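PDB 6SMF: 3-dehydroquinate dehydratase from Zymomonas mobilis subsp. mobilis, which catalyses the dehydration of 3-dehydroquinate to 3-dehydroshikimate, the third step of the shikimate pathway leading to chorismate. Local coordinates for the interface of chains A and B and the interface of chains A and C. Numbering follows the deposited sequence. Chains: chain A/B/C, 3-dehydroquinate dehydratase.

Contact 1: the interface of chains A and B. Residues chain A 112, 119, 121; chain B 112, 119, 121.
A two-fold symmetric interface between identical subunits of the dodecamer is centred here on A:His112 and B:His112, whose imidazoles meet across the axis and tie chains A and B together. Each histidine lies in the 3-10 helix 111-113, and the two side chains reach toward each other tip to tip. Their NE2 atoms are 3.1 Å apart in a hydrogen bond whose direction the structure does not show; if it forms as modelled, one NE2 gives a proton and the other accepts it, so the protons would break the symmetry that the heavy atoms keep. The bond is bent, 140° at the hydrogen, and the rings meet edge to face with their planes 67° apart. In both copies CG stands anti to the carbonyl carbon and beside the backbone N (chi1 -79° in A:His112), which sends the ring across the boundary toward its twin.

The other ring nitrogen, ND1, is used as well. ND1 of A:His112 shares water 1, at the edge of its ring, with the backbone N of B:Ser121, and ND1 of B:His112 lies 2.9 Å from the oxygen of water 2, which also meets A:Ser121 N. Each imidazole is thereby linked to the other chain directly through NE2 and by a water through ND1, a pairing that should limit rotation of the ring. The backbone carbonyl of A:His119 borders the B:His112 ring from across the interface, with A:His119 O 3.4 Å from B:His112 CE1.

Behind the contact, the A:His119 imidazole turns one face toward A:His112 ND1, which sits toward its rim. A:His119 NE2 also donates to the backbone carbonyl oxygen A:His112 O at 2.8 Å, but the bond is strongly bent, with the donor above the carbonyl plane.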
ATOM      1  N   HIS A 112       1.169  11.737  18.028  1.00 61.96           N
ATOM      2  CA  HIS A 112       0.263  10.630  17.646  1.00 61.19           C
ATOM      3  C   HIS A 112      -1.159  11.186  17.602  1.00 65.01           C
ATOM      4  O   HIS A 112      -2.002  10.566  16.908  1.00 61.19           O
ATOM      5  CB  HIS A 112       0.418   9.393  18.586  1.00 65.39           C
ATOM      6  CG  HIS A 112       1.603   8.539  18.268  1.00 65.60           C
ATOM      7  ND1 HIS A 112       1.494   7.370  17.534  1.00 68.33           N
ATOM      8  CD2 HIS A 112       2.923   8.708  18.517  1.00 64.30           C
ATOM      9  CE1 HIS A 112       2.698   6.863  17.358  1.00 64.80           C
ATOM     10  NE2 HIS A 112       3.584   7.662  17.941  1.00 62.62           N
ATOM     11  N   HIS A 119       3.042  10.489  13.009  1.00 55.48           N
ATOM     12  CA  HIS A 119       3.110   9.194  13.724  1.00 55.05           C
ATOM     13  C   HIS A 119       4.496   8.571  13.554  1.00 57.64           C
ATOM     14  O   HIS A 119       4.927   7.858  14.442  1.00 60.44           O
ATOM     15  CB  HIS A 119       1.994   8.299  13.270  1.00 54.59           C
ATOM     16  CG  HIS A 119       0.656   8.842  13.621  1.00 59.80           C
ATOM     17  ND1 HIS A 119      -0.510   8.161  13.338  1.00 59.45           N
ATOM     18  CD2 HIS A 119       0.302  10.022  14.184  1.00 59.08           C
ATOM     19  CE1 HIS A 119      -1.521   8.899  13.735  1.00 60.25           C
ATOM     20  NE2 HIS A 119      -1.050  10.032  14.284  1.00 60.37           N
ATOM     21  N   SER A 121       8.402   8.432  13.778  1.00 55.25           N
ATOM     22  CA  SER A 121       9.486   9.102  14.516  1.00 57.60           C
ATOM     23  C   SER A 121      10.837   8.399  14.278  1.00 57.16           C
ATOM     24  O   SER A 121      11.125   7.376  14.925  1.00 52.27           O
ATOM     25  CB  SER A 121       9.142   9.194  15.948  1.00 54.77           C
ATOM     26  OG  SER A 121      10.203   9.844  16.591  1.00 55.52           O
TER
ATOM     27  N   HIS B 112       8.887   2.232  19.455  1.00 69.59           N
ATOM     28  CA  HIS B 112       9.342   2.708  18.121  1.00 62.16           C
ATOM     29  C   HIS B 112      10.661   2.016  17.822  1.00 61.53           C
ATOM     30  O   HIS B 112      11.009   1.951  16.650  1.00 65.11           O
ATOM     31  CB  HIS B 112       9.420   4.249  18.005  1.00 64.39           C
ATOM     32  CG  HIS B 112       8.101   4.946  17.894  1.00 61.92           C
ATOM     33  ND1 HIS B 112       7.598   5.383  16.676  1.00 62.27           N
ATOM     34  CD2 HIS B 112       7.176   5.246  18.833  1.00 58.07           C
ATOM     35  CE1 HIS B 112       6.409   5.925  16.870  1.00 57.55           C
ATOM     36  NE2 HIS B 112       6.117   5.832  18.186  1.00 59.89           N
ATOM     37  N   HIS B 119       4.770   0.430  16.259  1.00 54.03           N
ATOM     38  CA  HIS B 119       4.805   1.888  15.981  1.00 55.51           C
ATOM     39  C   HIS B 119       3.401   2.498  16.123  1.00 56.29           C
ATOM     40  O   HIS B 119       3.305   3.646  16.473  1.00 59.25           O
ATOM     41  CB  HIS B 119       5.434   2.135  14.635  1.00 54.34           C
ATOM     42  CG  HIS B 119       6.874   1.738  14.617  1.00 62.50           C
ATOM     43  ND1 HIS B 119       7.671   1.913  13.499  1.00 61.55           N
ATOM     44  CD2 HIS B 119       7.632   1.103  15.551  1.00 60.58           C
ATOM     45  CE1 HIS B 119       8.841   1.403  13.759  1.00 66.06           C
ATOM     46  NE2 HIS B 119       8.838   0.909  15.025  1.00 62.46           N
ATOM     47  N   SER B 121      -0.057   3.379  17.769  1.00 51.83           N
ATOM     48  CA  SER B 121      -0.571   3.458  19.154  1.00 56.86           C
ATOM     49  C   SER B 121      -1.968   4.068  19.187  1.00 56.77           C
ATOM     50  O   SER B 121      -2.095   5.272  19.134  1.00 61.18           O
ATOM     51  CB  SER B 121       0.393   4.164  20.043  1.00 57.93           C
ATOM     52  OG  SER B 121      -0.155   4.256  21.335  1.00 56.25           O
TER
HETATM   53  O   HOH W   1      -0.364   5.694  15.880  1.00 55.25           O
HETATM   54  O   HOH W   2       8.266   5.393  13.824  1.00 56.68           O

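Contact 2: the interface of chains A and C. Residues chain A 16-17, 84, 118; chain C 64, 68, 90-91, 94-95.
Helix 90-98 of chain C packs against the substrate-site region of chain A, where A:Arg118 and C:Asp94, both predicted to bind substrate, form a salt bridge between subunits of the dodecamer. The guanidinium meets the carboxylate end-on and tip to tip: A:Arg118 NH2 lies 2.9 Å from C:Asp94 OD1, and A:Arg118 NH1 3.0 Å from C:Asp94 OD2. Both oxygens use their syn lone pairs, and with the two planes only 6° apart the paired bonds should hold both groups against rotation. The A:Arg118 chain is extended from CG to NE, carrying its charged end to the helix.

A:Asn17 reaches the same helix with its carboxamide. A:Asn17 ND2 donates to C:Ala91 O at 3.2 Å, while OD1 accepts from C:Gln68 NE2 on helix 60-72; that donor stands above the carbonyl plane of A:Asn17, and the two amide planes are 64° apart. OD1 also lies close to CA and CB of C:Ala95. The methyl group of A:Ala84 presses on the start of helix 90-98, with CB 3.4 Å from C:Ala91 CA and 3.5 Å from C:Val90 CG1.

Water 3 joins these elements, meeting A:Pro16 O, A:Asn17 ND2 and the backbone N of A:Ala84, and it reaches the carboxylate already held by A:Arg118 at C:Asp94 OD2, 3.0 Å away.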
ATOM      1  N   PRO A  16      13.506  22.813  14.042  1.00 60.28           N
ATOM      2  CA  PRO A  16      12.982  23.965  13.325  1.00 60.47           C
ATOM      3  C   PRO A  16      11.639  24.408  13.902  1.00 62.73           C
ATOM      4  O   PRO A  16      10.893  23.578  14.368  1.00 61.48           O
ATOM      5  CB  PRO A  16      12.850  23.493  11.873  1.00 60.12           C
ATOM      6  CG  PRO A  16      12.781  21.967  11.978  1.00 59.56           C
ATOM      7  CD  PRO A  16      13.579  21.601  13.206  1.00 58.22           C
ATOM      8  N   ASN A  17      11.418  25.720  13.857  1.00 66.27           N
ATOM      9  CA  ASN A  17      10.132  26.387  14.130  1.00 68.17           C
ATOM     10  C   ASN A  17       9.844  26.475  15.643  1.00 70.68           C
ATOM     11  O   ASN A  17       8.952  27.260  16.054  1.00 74.79           O
ATOM     12  CB  ASN A  17       9.063  25.701  13.298  1.00 67.50           C
ATOM     13  CG  ASN A  17       9.375  25.782  11.823  1.00 65.76           C
ATOM     14  OD1 ASN A  17       9.486  26.890  11.281  1.00 66.14           O
ATOM     15  ND2 ASN A  17       9.469  24.627  11.179  1.00 62.45           N
ATOM     16  N   ALA A  84       9.827  18.975  13.065  1.00 58.61           N
ATOM     17  CA  ALA A  84       9.367  18.280  11.834  1.00 57.93           C
ATOM     18  C   ALA A  84      10.410  17.266  11.359  1.00 58.81           C
ATOM     19  O   ALA A  84      10.017  16.350  10.698  1.00 56.21           O
ATOM     20  CB  ALA A  84       9.058  19.243  10.728  1.00 58.31           C
ATOM     21  N   ARG A 118       2.913  12.605  11.255  1.00 54.15           N
ATOM     22  CA  ARG A 118       3.717  12.827  12.493  1.00 56.80           C
ATOM     23  C   ARG A 118       3.770  11.564  13.361  1.00 55.36           C
ATOM     24  O   ARG A 118       4.453  11.603  14.348  1.00 50.70           O
ATOM     25  CB  ARG A 118       3.120  13.951  13.332  1.00 61.13           C
ATOM     26  CG  ARG A 118       3.049  15.289  12.619  1.00 64.45           C
ATOM     27  CD  ARG A 118       2.876  16.414  13.641  1.00 72.58           C
ATOM     28  NE  ARG A 118       2.386  17.559  12.885  1.00 73.40           N
ATOM     29  CZ  ARG A 118       3.158  18.508  12.356  1.00 68.77           C
ATOM     30  NH1 ARG A 118       4.470  18.527  12.578  1.00 62.56           N
ATOM     31  NH2 ARG A 118       2.589  19.421  11.596  1.00 69.52           N
TER
ATOM     32  N   ILE C  64      13.711  28.015   5.568  1.00 73.13           N
ATOM     33  CA  ILE C  64      12.940  28.142   6.830  1.00 74.31           C
ATOM     34  C   ILE C  64      13.327  29.460   7.498  1.00 75.63           C
ATOM     35  O   ILE C  64      12.411  30.264   7.782  1.00 75.88           O
ATOM     36  CB  ILE C  64      13.130  26.902   7.720  1.00 75.81           C
ATOM     37  CG1 ILE C  64      12.508  25.673   7.035  1.00 72.30           C
ATOM     38  CG2 ILE C  64      12.543  27.145   9.102  1.00 75.41           C
ATOM     39  CD1 ILE C  64      13.057  24.363   7.492  1.00 70.52           C
ATOM     40  N   GLN C  68      10.836  32.637   8.242  1.00 74.50           N
ATOM     41  CA  GLN C  68      10.682  33.178   9.612  1.00 77.56           C
ATOM     42  C   GLN C  68      11.065  34.668   9.601  1.00 82.35           C
ATOM     43  O   GLN C  68      10.385  35.488  10.318  1.00 80.51           O
ATOM     44  CB  GLN C  68      11.536  32.383  10.600  1.00 78.44           C
ATOM     45  CG  GLN C  68      11.175  30.898  10.704  1.00 77.31           C
ATOM     46  CD  GLN C  68      12.003  30.175  11.745  1.00 77.24           C
ATOM     47  OE1 GLN C  68      12.968  30.744  12.245  1.00 80.22           O
ATOM     48  NE2 GLN C  68      11.629  28.938  12.083  1.00 70.60           N
ATOM     49  N   VAL C  90       8.543  18.401   5.569  1.00 54.99           N
ATOM     50  CA  VAL C  90       7.571  18.651   6.663  1.00 57.69           C
ATOM     51  C   VAL C  90       7.965  19.941   7.388  1.00 57.29           C
ATOM     52  O   VAL C  90       7.085  20.684   7.800  1.00 60.11           O
ATOM     53  CB  VAL C  90       7.488  17.463   7.630  1.00 60.60           C
ATOM     54  CG1 VAL C  90       6.539  17.752   8.767  1.00 63.74           C
ATOM     55  CG2 VAL C  90       7.052  16.190   6.918  1.00 62.06           C
ATOM     56  N   ALA C  91       9.244  20.255   7.442  1.00 58.25           N
ATOM     57  CA  ALA C  91       9.750  21.410   8.199  1.00 61.87           C
ATOM     58  C   ALA C  91       9.295  22.692   7.511  1.00 61.23           C
ATOM     59  O   ALA C  91       8.916  23.653   8.230  1.00 66.10           O
ATOM     60  CB  ALA C  91      11.245  21.312   8.366  1.00 62.55           C
ATOM     61  N   ASP C  94       5.608  23.221   8.119  1.00 62.90           N
ATOM     62  CA  ASP C  94       5.379  23.736   9.486  1.00 66.30           C
ATOM     63  C   ASP C  94       5.700  25.244   9.546  1.00 68.24           C
ATOM     64  O   ASP C  94       4.938  25.997  10.206  1.00 67.02           O
ATOM     65  CB  ASP C  94       6.202  22.942  10.496  1.00 65.31           C
ATOM     66  CG  ASP C  94       5.473  21.731  11.035  1.00 63.53           C
ATOM     67  OD1 ASP C  94       4.298  21.604  10.780  1.00 64.30           O
ATOM     68  OD2 ASP C  94       6.091  20.961  11.739  1.00 66.75           O
ATOM     69  N   ALA C  95       6.774  25.665   8.890  1.00 64.61           N
ATOM     70  CA  ALA C  95       7.215  27.075   8.838  1.00 68.92           C
ATOM     71  C   ALA C  95       6.100  27.907   8.216  1.00 68.46           C
ATOM     72  O   ALA C  95       5.687  28.879   8.833  1.00 73.40           O
ATOM     73  CB  ALA C  95       8.507  27.187   8.053  1.00 72.24           C
TER
HETATM   74  O   HOH W   3       8.844  21.862  12.581  1.00 63.11           O

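Chain A takes part in both contacts, which lie about 19 Å apart between the centres of their C-alpha atoms. They share no residue, but A:His119 of contact 1 directly follows A:Arg118 of contact 2, the last residue of the 3-10 helix 116-118. This short stretch therefore connects the two-fold boundary with B to the different boundary with C. Contact 1 is centred about 9 Å from the predicted proton donor A:His107, and contact 2 brings predicted substrate-binding residues of two chains together. Assembly of the dodecamer and formation of the active site thus appear structurally coupled.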